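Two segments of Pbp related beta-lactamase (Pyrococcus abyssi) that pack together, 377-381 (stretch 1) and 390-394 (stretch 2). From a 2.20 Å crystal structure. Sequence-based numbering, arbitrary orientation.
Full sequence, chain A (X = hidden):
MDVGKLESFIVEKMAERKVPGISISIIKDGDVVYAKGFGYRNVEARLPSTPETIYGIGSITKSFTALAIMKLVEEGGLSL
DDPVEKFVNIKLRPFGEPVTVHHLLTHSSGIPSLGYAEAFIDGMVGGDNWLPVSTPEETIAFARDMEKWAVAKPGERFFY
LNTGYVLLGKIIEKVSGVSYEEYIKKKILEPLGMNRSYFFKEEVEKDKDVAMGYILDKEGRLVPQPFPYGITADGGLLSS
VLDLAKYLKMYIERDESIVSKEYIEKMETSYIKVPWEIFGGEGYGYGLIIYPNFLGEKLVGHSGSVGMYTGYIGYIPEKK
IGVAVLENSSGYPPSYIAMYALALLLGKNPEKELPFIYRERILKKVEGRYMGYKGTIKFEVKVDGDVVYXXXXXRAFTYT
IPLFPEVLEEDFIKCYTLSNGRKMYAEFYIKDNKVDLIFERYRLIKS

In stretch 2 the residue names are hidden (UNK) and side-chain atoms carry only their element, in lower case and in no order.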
# COMPACT_ATOMS: atom_id res chain seq x y z
N ILE A 377 -7.17 1.05 30.87
CA ILE A 377 -7.92 0.99 29.61
C ILE A 377 -8.03 2.37 28.99
O ILE A 377 -8.11 3.37 29.70
CB ILE A 377 -9.33 0.39 29.82
CG1 ILE A 377 -10.06 1.13 30.94
CG2 ILE A 377 -9.21 -1.10 30.12
CD1 ILE A 377 -11.44 0.58 31.22
N LYS A 378 -8.03 2.41 27.66
CA LYS A 378 -8.10 3.67 26.92
C LYS A 378 -9.29 3.76 25.98
O LYS A 378 -9.58 2.81 25.23
CB LYS A 378 -6.81 3.87 26.10
CG LYS A 378 -5.53 3.49 26.82
CD LYS A 378 -5.34 1.98 26.87
CE LYS A 378 -4.13 1.61 27.74
NZ LYS A 378 -2.89 2.27 27.24
N PHE A 379 -9.96 4.91 26.00
CA PHE A 379 -11.12 5.17 25.16
C PHE A 379 -11.03 6.56 24.54
O PHE A 379 -10.39 7.45 25.09
CB PHE A 379 -12.40 5.13 26.00
CG PHE A 379 -12.77 3.77 26.49
CD1 PHE A 379 -13.70 3.00 25.80
CD2 PHE A 379 -12.22 3.27 27.67
CE1 PHE A 379 -14.07 1.75 26.28
CE2 PHE A 379 -12.59 2.02 28.16
CZ PHE A 379 -13.52 1.26 27.46
N GLU A 380 -11.69 6.74 23.41
CA GLU A 380 -11.73 8.05 22.77
C GLU A 380 -13.17 8.41 22.46
O GLU A 380 -13.92 7.59 21.93
CB GLU A 380 -10.91 8.10 21.48
CG GLU A 380 -11.18 9.39 20.70
CD GLU A 380 -9.93 10.06 20.15
OE1 GLU A 380 -9.40 9.59 19.11
OE2 GLU A 380 -9.47 11.05 20.78
N VAL A 381 -13.56 9.63 22.83
CA VAL A 381 -14.90 10.10 22.57
C VAL A 381 -14.90 11.08 21.39
O VAL A 381 -14.15 12.06 21.38
CB VAL A 381 -15.50 10.78 23.81
CG1 VAL A 381 -16.79 11.50 23.45
CG2 VAL A 381 -15.78 9.73 24.88
N UNK A 390 -18.47 6.27 21.77
CA UNK A 390 -17.42 5.86 22.70
C UNK A 390 -16.74 4.62 22.12
O UNK A 390 -17.37 3.57 21.99
c UNK A 390 -15.89 6.02 25.29
c UNK A 390 -18.02 5.54 24.06
c UNK A 390 -17.80 4.89 26.45
c UNK A 390 -17.05 5.04 25.14
N UNK A 391 -15.46 4.73 21.77
CA UNK A 391 -14.74 3.59 21.20
C UNK A 391 -13.51 3.19 22.02
O UNK A 391 -12.91 4.01 22.72
n UNK A 391 -9.71 4.67 17.98
c UNK A 391 -10.76 4.02 17.47
n UNK A 391 -10.78 3.70 16.18
c UNK A 391 -13.87 2.66 18.99
c UNK A 391 -14.31 3.90 19.77
n UNK A 391 -11.79 3.71 18.26
c UNK A 391 -12.98 3.01 17.80
N UNK A 392 -13.13 1.92 21.91
CA UNK A 392 -11.99 1.40 22.63
C UNK A 392 -10.71 1.38 21.79
O UNK A 392 -10.70 0.87 20.67
c UNK A 392 -12.30 -0.00 23.12
N UNK A 393 -9.63 1.96 22.32
CA UNK A 393 -8.37 1.95 21.59
C UNK A 393 -7.94 0.48 21.55
O UNK A 393 -8.65 -0.39 22.06
c UNK A 393 -6.22 4.98 22.87
c UNK A 393 -7.33 4.31 22.05
c UNK A 393 -8.69 4.89 22.39
c UNK A 393 -7.31 2.80 22.30
N UNK A 394 -6.78 0.21 20.97
CA UNK A 394 -6.31 -1.16 20.87
C UNK A 394 -6.61 -1.69 19.48
O UNK A 394 -7.78 -1.83 19.11

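Position 390 carries four side-chain carbons and no other element. The chain forks at its second carbon, and no ring closes. One branch carbon lies 3.7 Å from CB of Phe-379, and the same carbon lies 3.7 Å from CG2 of Val-381. Four carbons forked at the second, rather than at the first, make this leucine, Leu-390. The carbon that meets both neighbours is its CD1.

Position 391 has seven side-chain atoms: three carbons in a row, a nitrogen, then a carbon that carries two more nitrogens. That end is a guanidinium group. The side chain is exposed; its nearest approach to stretch 1 is 4.3 Å, from its CB to O of Glu-380. The backbone does the bonding here. Its N donates to O of Glu-380 at 3.3 Å, and its O accepts from N of Glu-380 at 3.1 Å. The residue is Arg-391.

Position 392 has a single side-chain carbon, the CB. It lies 4.0 Å from CE1 of Phe-379, and the CA at this position is 3.9 Å from CD1 of the same ring. One carbon means alanine, Ala-392. Its short side chain sits beside the aromatic ring in a buried setting.

Position 393 again shows four carbons forked at the second. The CA-to-CB bond points toward stretch 1. One branch end is 3.5 Å from CB of Lys-378, and the other is 3.6 Å from C of Phe-379. The backbone N donates to O of Lys-378 at 3.0 Å. This is Leu-393, with CD2 near Lys-378 and CD1 near Phe-379.

Position 394 has no side-chain atoms and makes no contact with stretch 1. Its phi is 100° and its psi 114°. At these angles a CB would be jammed against the carbonyl O of Leu-393. The residue is Gly-394.

The two strands run antiparallel, with 148° between their directions. Glu-380 and Arg-391 form the hydrogen-bonded pair, joined by two backbone bonds. The bond from N of Leu-393 to O of Lys-378 extends the ladder beyond the second strand. CA of Phe-379 also makes a CA-H...O contact with O of Arg-391, at 3.2 Å. Phe-379, Val-381, Leu-390 and Ala-392 share one face of the sheet and form a buried apolar cluster. Glu-380 and Arg-391 send their side chains to the other face, where both are exposed. Leu-393 covers the backbone near Phe-379 and Glu-380. Together the stretches bury 400 Å².

Stretch 2, residues 390-394: LRALG
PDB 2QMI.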